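Local coordinates for protein lipoteichoic acid primase (Listeria monocytogenes, PDB 4UOP) that belongs to the sulfatase-type alpha/beta family and holds a magnesium ion in its extracellular catalytic domain, at residues V195-A200 and G262-K267; E205-Y208 and K213-A216. One frame throughout, in Å; residues are numbered along the deposited sequence.

Overall arrangement
Helix 193-209 serves both contacts and shows how one helix can be fixed to a sulfatase-type core at two levels. In contact 1 its first half packs against helix 246-271; in contact 2 its last turn lies against strand 214-219, which follows the helix after a short loop. Because that strand precedes helix 246-271, the three elements are consecutive in the chain, and the short-range contact 2 falls within the span bridged by contact 1. The contact centres are 14 Å apart, with nearest atoms about 5 Å apart. Neither contact supplies a metal ligand; in contact 1 the side chain of Tyr-197 is about 13 Å from the magnesium ion bound by Glu-66, Thr-108, Asp-284 and His-285.

Contact 1: V195-A200 and G262-K267; sequences VLYNKA and GEFIQK
Tyr-197 and Phe-264 meet ring against ring between two helices, in an offset stack with centroids 4.7 Å apart and planes tilted by 17°. The side chains approach at about a right angle, yet the rings end up nearly parallel and displaced, so that Tyr-197 CD1 sits over the rim of the phenylalanine face, 3.5 Å from Phe-264 CG. The same displacement brings the Phe-264 methylene over the tyrosine: CB lies 4.0 Å from the Tyr-197 ring centroid, a CH-pi contact. A chi1 of 177° turns Phe-264 CG away from its own backbone N and brings it to Tyr-197 CD1.

A polar bridge accompanies this aromatic pair. Lys-267, its chain bent at chi3, brings NZ to Asn-198 OD1 at 3.0 Å, approaching from above the carbonyl plane, 38° out of it. A water adds a second link, accepting from Lys-267 NZ at 2.6 Å and donating to the backbone O of Asn-198 at 2.8 Å. The ammonium is thus tied directly to the side chain and, through the water, to the main chain of Asn-198.

Beneath the helix pair lies the central sheet of the sulfatase-type fold: Leu-218 of strand 214-219 touches both aromatic side chains, while Val-63 and Leu-65 of strand 59-65 also pack on Tyr-197.

Contact 2: E205-Y208 and K213-A216; sequences EEQY and KFYA
The last turn of helix 193-209 approaches the start of strand 214-219 with Tyr-208 and Lys-213 closest in backbone, their CA atoms 7.1 Å apart. This is a tight alpha-to-beta connection in the alpha/beta core of a sulfatase-type domain, where a helix packs against the strand that follows it after only a few residues.

On the strand side the contact is made by Phe-214. Its chi1 of 63° places CG between the backbone N and the carbonyl carbon, and the ring lies beside Gln-207 and the backbone of Tyr-208. Gln-207 reaches toward the strand with its chain extended beyond CG. The two side chains meet at a slant, the amide reaching Phe-214 CB and CG, although amide and ring planes are 17° apart. The root of the glutamine also takes part, with its CB 3.7 Å from Phe-214 CD2, so both ends of this side chain touch the aromatic residue. Tyr-208 adds a looser apolar contact, CB to Phe-214 CE2 at 4.4 Å, while its ring leads away from the strand.

On the sheet side, Phe-214 is held by backbone hydrogen bonding to Leu-60, and Asn-59 OD1 accepts from its backbone N. Its side chain also packs on Ile-61 of strand 59-65. Lys-149 of strand 149-153 touches Gln-207, linking the glutamine to the strand on the other flank of 214-219. The two segments share no hydrogen bond, and their shortest approach is a van der Waals contact of the amide oxygen, Gln-207 OE1 lying 3.5 Å from Phe-214 CB.

Contact 1: V195-A200 and G262-K267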
ATOM      1  N   VAL B 195      13.365 -28.672   6.348  1.00 20.51           N
ATOM      2  CA  VAL B 195      12.134 -29.410   6.661  1.00 20.23           C
ATOM      3  C   VAL B 195      11.135 -29.281   5.489  1.00 19.26           C
ATOM      4  O   VAL B 195      10.456 -30.251   5.135  1.00 19.76           O
ATOM      5  CB  VAL B 195      11.508 -28.909   7.977  1.00 20.78           C
ATOM      6  CG1 VAL B 195      10.144 -29.527   8.213  1.00 20.11           C
ATOM      7  CG2 VAL B 195      12.436 -29.210   9.164  1.00 21.58           C
ATOM      8  N   LEU B 196      11.068 -28.092   4.888  1.00 18.86           N
ATOM      9  CA  LEU B 196      10.207 -27.862   3.717  1.00 18.77           C
ATOM     10  C   LEU B 196      10.507 -28.894   2.649  1.00 18.45           C
ATOM     11  O   LEU B 196       9.608 -29.638   2.207  1.00 18.61           O
ATOM     12  CB  LEU B 196      10.410 -26.443   3.160  1.00 18.38           C
ATOM     13  CG  LEU B 196       9.783 -26.137   1.795  1.00 18.52           C
ATOM     14  CD1 LEU B 196       8.268 -26.133   1.911  1.00 19.18           C
ATOM     15  CD2 LEU B 196      10.300 -24.816   1.274  1.00 19.20           C
ATOM     16  N   TYR B 197      11.783 -29.002   2.278  1.00 19.11           N
ATOM     17  CA  TYR B 197      12.160 -29.876   1.179  1.00 20.05           C
ATOM     18  C   TYR B 197      12.075 -31.360   1.555  1.00 20.23           C
ATOM     19  O   TYR B 197      11.646 -32.192   0.754  1.00 19.07           O
ATOM     20  CB  TYR B 197      13.556 -29.535   0.667  1.00 19.79           C
ATOM     21  CG  TYR B 197      13.682 -28.127   0.128  1.00 18.96           C
ATOM     22  CD1 TYR B 197      12.781 -27.642  -0.828  1.00 18.34           C
ATOM     23  CD2 TYR B 197      14.693 -27.283   0.554  1.00 17.89           C
ATOM     24  CE1 TYR B 197      12.884 -26.351  -1.311  1.00 18.16           C
ATOM     25  CE2 TYR B 197      14.820 -25.997   0.060  1.00 17.92           C
ATOM     26  CZ  TYR B 197      13.898 -25.521  -0.876  1.00 18.52           C
ATOM     27  OH  TYR B 197      14.004 -24.223  -1.349  1.00 18.55           O
ATOM     28  N   ASN B 198      12.494 -31.691   2.773  1.00 21.37           N
ATOM     29  CA  ASN B 198      12.462 -33.081   3.226  1.00 22.67           C
ATOM     30  C   ASN B 198      11.060 -33.660   3.385  1.00 20.95           C
ATOM     31  O   ASN B 198      10.860 -34.842   3.165  1.00 20.89           O
ATOM     32  CB  ASN B 198      13.251 -33.246   4.527  1.00 24.89           C
ATOM     33  CG  ASN B 198      14.743 -33.286   4.296  1.00 28.55           C
ATOM     34  OD1 ASN B 198      15.201 -33.544   3.189  1.00 31.76           O
ATOM     35  ND2 ASN B 198      15.514 -33.051   5.349  1.00 30.79           N
ATOM     36  N   LYS B 199      10.101 -32.854   3.805  1.00 20.05           N
ATOM     37  CA  LYS B 199       8.738 -33.338   3.944  1.00 21.41           C
ATOM     38  C   LYS B 199       7.950 -33.243   2.641  1.00 20.82           C
ATOM     39  O   LYS B 199       7.055 -34.037   2.425  1.00 21.06           O
ATOM     40  CB  LYS B 199       8.017 -32.640   5.082  1.00 24.47           C
ATOM     41  CG  LYS B 199       8.605 -33.025   6.440  1.00 28.54           C
ATOM     42  CD  LYS B 199       7.751 -32.537   7.590  1.00 32.60           C
ATOM     43  CE  LYS B 199       8.188 -33.154   8.909  1.00 34.84           C
ATOM     44  NZ  LYS B 199       7.718 -34.561   9.051  1.00 37.34           N
ATOM     45  N   ALA B 200       8.311 -32.327   1.753  1.00 19.66           N
ATOM     46  CA  ALA B 200       7.633 -32.259   0.441  1.00 19.56           C
ATOM     47  C   ALA B 200       8.071 -33.406  -0.476  1.00 20.27           C
ATOM     48  O   ALA B 200       7.252 -34.008  -1.175  1.00 19.45           O
ATOM     49  CB  ALA B 200       7.886 -30.922  -0.236  1.00 19.66           C
ATOM     50  N   GLY B 262      20.044 -26.869  -2.985  1.00 18.19           N
ATOM     51  CA  GLY B 262      20.945 -27.812  -3.642  1.00 18.54           C
ATOM     52  C   GLY B 262      20.716 -29.264  -3.236  1.00 19.10           C
ATOM     53  O   GLY B 262      20.780 -30.176  -4.058  1.00 19.99           O
ATOM     54  N   GLU B 263      20.467 -29.492  -1.951  1.00 20.05           N
ATOM     55  CA  GLU B 263      20.156 -30.835  -1.468  1.00 22.19           C
ATOM     56  C   GLU B 263      18.821 -31.367  -2.024  1.00 20.86           C
ATOM     57  O   GLU B 263      18.703 -32.560  -2.326  1.00 19.71           O
ATOM     58  CB  GLU B 263      20.187 -30.883   0.060  1.00 24.54           C
ATOM     59  CG  GLU B 263      21.612 -30.706   0.584  1.00 27.47           C
ATOM     60  CD  GLU B 263      21.710 -30.623   2.100  1.00 30.61           C
ATOM     61  OE1 GLU B 263      20.787 -31.081   2.801  1.00 36.60           O
ATOM     62  OE2 GLU B 263      22.725 -30.080   2.587  1.00 34.95           O
ATOM     63  N   PHE B 264      17.830 -30.483  -2.136  1.00 19.27           N
ATOM     64  CA  PHE B 264      16.541 -30.824  -2.718  1.00 19.13           C
ATOM     65  C   PHE B 264      16.728 -31.211  -4.188  1.00 19.06           C
ATOM     66  O   PHE B 264      16.197 -32.244  -4.632  1.00 18.78           O
ATOM     67  CB  PHE B 264      15.579 -29.656  -2.543  1.00 18.93           C
ATOM     68  CG  PHE B 264      14.227 -29.853  -3.156  1.00 18.99           C
ATOM     69  CD1 PHE B 264      13.410 -30.914  -2.773  1.00 18.81           C
ATOM     70  CD2 PHE B 264      13.738 -28.932  -4.058  1.00 19.44           C
ATOM     71  CE1 PHE B 264      12.150 -31.073  -3.329  1.00 19.70           C
ATOM     72  CE2 PHE B 264      12.475 -29.089  -4.609  1.00 19.65           C
ATOM     73  CZ  PHE B 264      11.683 -30.155  -4.245  1.00 19.35           C
ATOM     74  N   ILE B 265      17.517 -30.425  -4.919  1.00 19.49           N
ATOM     75  CA  ILE B 265      17.833 -30.723  -6.313  1.00 21.51           C
ATOM     76  C   ILE B 265      18.525 -32.087  -6.449  1.00 22.47           C
ATOM     77  O   ILE B 265      18.189 -32.869  -7.331  1.00 21.42           O
ATOM     78  CB  ILE B 265      18.709 -29.617  -6.943  1.00 21.66           C
ATOM     79  CG1 ILE B 265      17.914 -28.322  -7.094  1.00 22.13           C
ATOM     80  CG2 ILE B 265      19.248 -30.049  -8.295  1.00 21.74           C
ATOM     81  CD1 ILE B 265      18.753 -27.100  -7.400  1.00 22.94           C
ATOM     82  N   GLN B 266      19.479 -32.380  -5.572  1.00 23.06           N
ATOM     83  CA  GLN B 266      20.188 -33.652  -5.655  1.00 25.06           C
ATOM     84  C   GLN B 266      19.227 -34.847  -5.447  1.00 23.38           C
ATOM     85  O   GLN B 266      19.366 -35.884  -6.109  1.00 23.03           O
ATOM     86  CB  GLN B 266      21.359 -33.694  -4.672  1.00 26.91           C
ATOM     87  CG  GLN B 266      22.293 -34.884  -4.851  1.00 30.52           C
ATOM     88  CD  GLN B 266      22.879 -34.956  -6.250  1.00 31.97           C
ATOM     89  OE1 GLN B 266      23.525 -34.022  -6.714  1.00 35.17           O
ATOM     90  NE2 GLN B 266      22.611 -36.047  -6.943  1.00 35.05           N
ATOM     91  N   LYS B 267      18.242 -34.691  -4.567  1.00 23.35           N
ATOM     92  CA  LYS B 267      17.217 -35.717  -4.377  1.00 24.69           C
ATOM     93  C   LYS B 267      16.308 -35.865  -5.594  1.00 22.88           C
ATOM     94  O   LYS B 267      15.941 -36.979  -5.947  1.00 21.91           O
ATOM     95  CB  LYS B 267      16.393 -35.457  -3.118  1.00 27.12           C
ATOM     96  CG  LYS B 267      17.209 -35.684  -1.858  1.00 31.75           C
ATOM     97  CD  LYS B 267      16.527 -35.141  -0.612  1.00 35.24           C
ATOM     98  CE  LYS B 267      15.394 -36.035  -0.138  1.00 37.68           C
ATOM     99  NZ  LYS B 267      15.144 -35.867   1.320  1.00 39.79           N
TER
HETATM  100  O   HOH W   1      12.780 -36.492   2.076  1.00 47.84           O

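Contact 2: E205-Y208 and K213-A216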
ATOM      1  N   GLU B 205       7.662 -37.853  -4.752  1.00 21.26           N
ATOM      2  CA  GLU B 205       8.168 -39.167  -5.135  1.00 24.69           C
ATOM      3  C   GLU B 205       7.041 -40.188  -5.312  1.00 24.43           C
ATOM      4  O   GLU B 205       7.074 -40.994  -6.237  1.00 24.09           O
ATOM      5  CB  GLU B 205       9.183 -39.672  -4.092  1.00 29.51           C
ATOM      6  CG  GLU B 205       9.944 -40.913  -4.527  1.00 34.40           C
ATOM      7  CD  GLU B 205      11.045 -41.292  -3.548  1.00 39.38           C
ATOM      8  OE1 GLU B 205      10.800 -41.236  -2.322  1.00 46.10           O
ATOM      9  OE2 GLU B 205      12.157 -41.631  -4.009  1.00 46.34           O
ATOM     10  N   GLU B 206       6.028 -40.144  -4.448  1.00 24.81           N
ATOM     11  CA  GLU B 206       4.917 -41.077  -4.593  1.00 25.76           C
ATOM     12  C   GLU B 206       4.031 -40.754  -5.784  1.00 24.21           C
ATOM     13  O   GLU B 206       3.542 -41.669  -6.441  1.00 22.98           O
ATOM     14  CB  GLU B 206       4.116 -41.196  -3.301  1.00 29.64           C
ATOM     15  CG  GLU B 206       4.875 -41.998  -2.236  1.00 35.05           C
ATOM     16  CD  GLU B 206       5.584 -43.254  -2.780  1.00 38.88           C
ATOM     17  OE1 GLU B 206       4.885 -44.237  -3.137  1.00 43.15           O
ATOM     18  OE2 GLU B 206       6.844 -43.274  -2.841  1.00 39.76           O
ATOM     19  N   GLN B 207       3.862 -39.469  -6.093  1.00 20.98           N
ATOM     20  CA  GLN B 207       3.119 -39.105  -7.294  1.00 21.40           C
ATOM     21  C   GLN B 207       3.873 -39.547  -8.545  1.00 20.62           C
ATOM     22  O   GLN B 207       3.282 -40.065  -9.498  1.00 21.56           O
ATOM     23  CB  GLN B 207       2.879 -37.598  -7.334  1.00 21.62           C
ATOM     24  CG  GLN B 207       1.827 -37.138  -6.346  1.00 22.17           C
ATOM     25  CD  GLN B 207       1.699 -35.631  -6.317  1.00 22.31           C
ATOM     26  OE1 GLN B 207       2.683 -34.916  -6.101  1.00 22.74           O
ATOM     27  NE2 GLN B 207       0.500 -35.138  -6.581  1.00 22.87           N
ATOM     28  N   TYR B 208       5.185 -39.345  -8.527  1.00 20.40           N
ATOM     29  CA  TYR B 208       6.052 -39.758  -9.623  1.00 20.35           C
ATOM     30  C   TYR B 208       5.939 -41.281  -9.882  1.00 21.88           C
ATOM     31  O   TYR B 208       5.759 -41.710 -11.024  1.00 22.27           O
ATOM     32  CB  TYR B 208       7.484 -39.365  -9.291  1.00 21.01           C
ATOM     33  CG  TYR B 208       8.544 -39.858 -10.248  1.00 21.20           C
ATOM     34  CD1 TYR B 208       8.598 -39.405 -11.548  1.00 22.04           C
ATOM     35  CD2 TYR B 208       9.506 -40.772  -9.828  1.00 22.74           C
ATOM     36  CE1 TYR B 208       9.586 -39.848 -12.421  1.00 23.79           C
ATOM     37  CE2 TYR B 208      10.502 -41.215 -10.680  1.00 24.12           C
ATOM     38  CZ  TYR B 208      10.533 -40.769 -11.975  1.00 24.69           C
ATOM     39  OH  TYR B 208      11.530 -41.245 -12.797  1.00 25.90           O
ATOM     40  N   LYS B 213       0.958 -36.948 -12.943  1.00 22.91           N
ATOM     41  CA  LYS B 213       1.603 -35.683 -13.271  1.00 23.12           C
ATOM     42  C   LYS B 213       1.243 -34.695 -12.172  1.00 21.33           C
ATOM     43  O   LYS B 213       0.078 -34.643 -11.742  1.00 20.39           O
ATOM     44  CB  LYS B 213       1.107 -35.136 -14.599  1.00 25.66           C
ATOM     45  CG  LYS B 213       1.571 -35.888 -15.832  1.00 29.74           C
ATOM     46  CD  LYS B 213       1.235 -35.105 -17.089  1.00 32.39           C
ATOM     47  CE  LYS B 213      -0.208 -34.639 -17.084  1.00 35.23           C
ATOM     48  NZ  LYS B 213      -0.671 -34.228 -18.431  1.00 38.40           N
ATOM     49  N   PHE B 214       2.224 -33.909 -11.725  1.00 19.72           N
ATOM     50  CA  PHE B 214       1.988 -32.977 -10.633  1.00 18.02           C
ATOM     51  C   PHE B 214       2.638 -31.619 -10.897  1.00 16.93           C
ATOM     52  O   PHE B 214       3.631 -31.510 -11.630  1.00 16.81           O
ATOM     53  CB  PHE B 214       2.487 -33.564  -9.297  1.00 18.70           C
ATOM     54  CG  PHE B 214       3.972 -33.822  -9.253  1.00 18.89           C
ATOM     55  CD1 PHE B 214       4.854 -32.827  -8.894  1.00 19.31           C
ATOM     56  CD2 PHE B 214       4.484 -35.073  -9.580  1.00 19.12           C
ATOM     57  CE1 PHE B 214       6.216 -33.063  -8.852  1.00 19.03           C
ATOM     58  CE2 PHE B 214       5.833 -35.316  -9.540  1.00 19.15           C
ATOM     59  CZ  PHE B 214       6.714 -34.307  -9.184  1.00 19.61           C
ATOM     60  N   TYR B 215       2.023 -30.596 -10.318  1.00 16.24           N
ATOM     61  CA  TYR B 215       2.609 -29.279 -10.167  1.00 16.00           C
ATOM     62  C   TYR B 215       2.748 -29.044  -8.676  1.00 16.31           C
ATOM     63  O   TYR B 215       1.748 -29.071  -7.939  1.00 16.53           O
ATOM     64  CB  TYR B 215       1.720 -28.208 -10.824  1.00 16.45           C
ATOM     65  CG  TYR B 215       1.961 -26.771 -10.393  1.00 16.36           C
ATOM     66  CD1 TYR B 215       3.237 -26.302 -10.100  1.00 16.27           C
ATOM     67  CD2 TYR B 215       0.899 -25.867 -10.320  1.00 16.79           C
ATOM     68  CE1 TYR B 215       3.455 -24.978  -9.713  1.00 15.55           C
ATOM     69  CE2 TYR B 215       1.105 -24.545  -9.961  1.00 16.37           C
ATOM     70  CZ  TYR B 215       2.383 -24.115  -9.629  1.00 16.43           C
ATOM     71  OH  TYR B 215       2.584 -22.805  -9.258  1.00 17.37           O
ATOM     72  N   ALA B 216       3.985 -28.852  -8.225  1.00 15.75           N
ATOM     73  CA  ALA B 216       4.270 -28.495  -6.837  1.00 15.56           C
ATOM     74  C   ALA B 216       4.903 -27.105  -6.775  1.00 15.04           C
ATOM     75  O   ALA B 216       5.887 -26.832  -7.478  1.00 15.17           O
ATOM     76  CB  ALA B 216       5.195 -29.526  -6.230  1.00 15.81           C
TER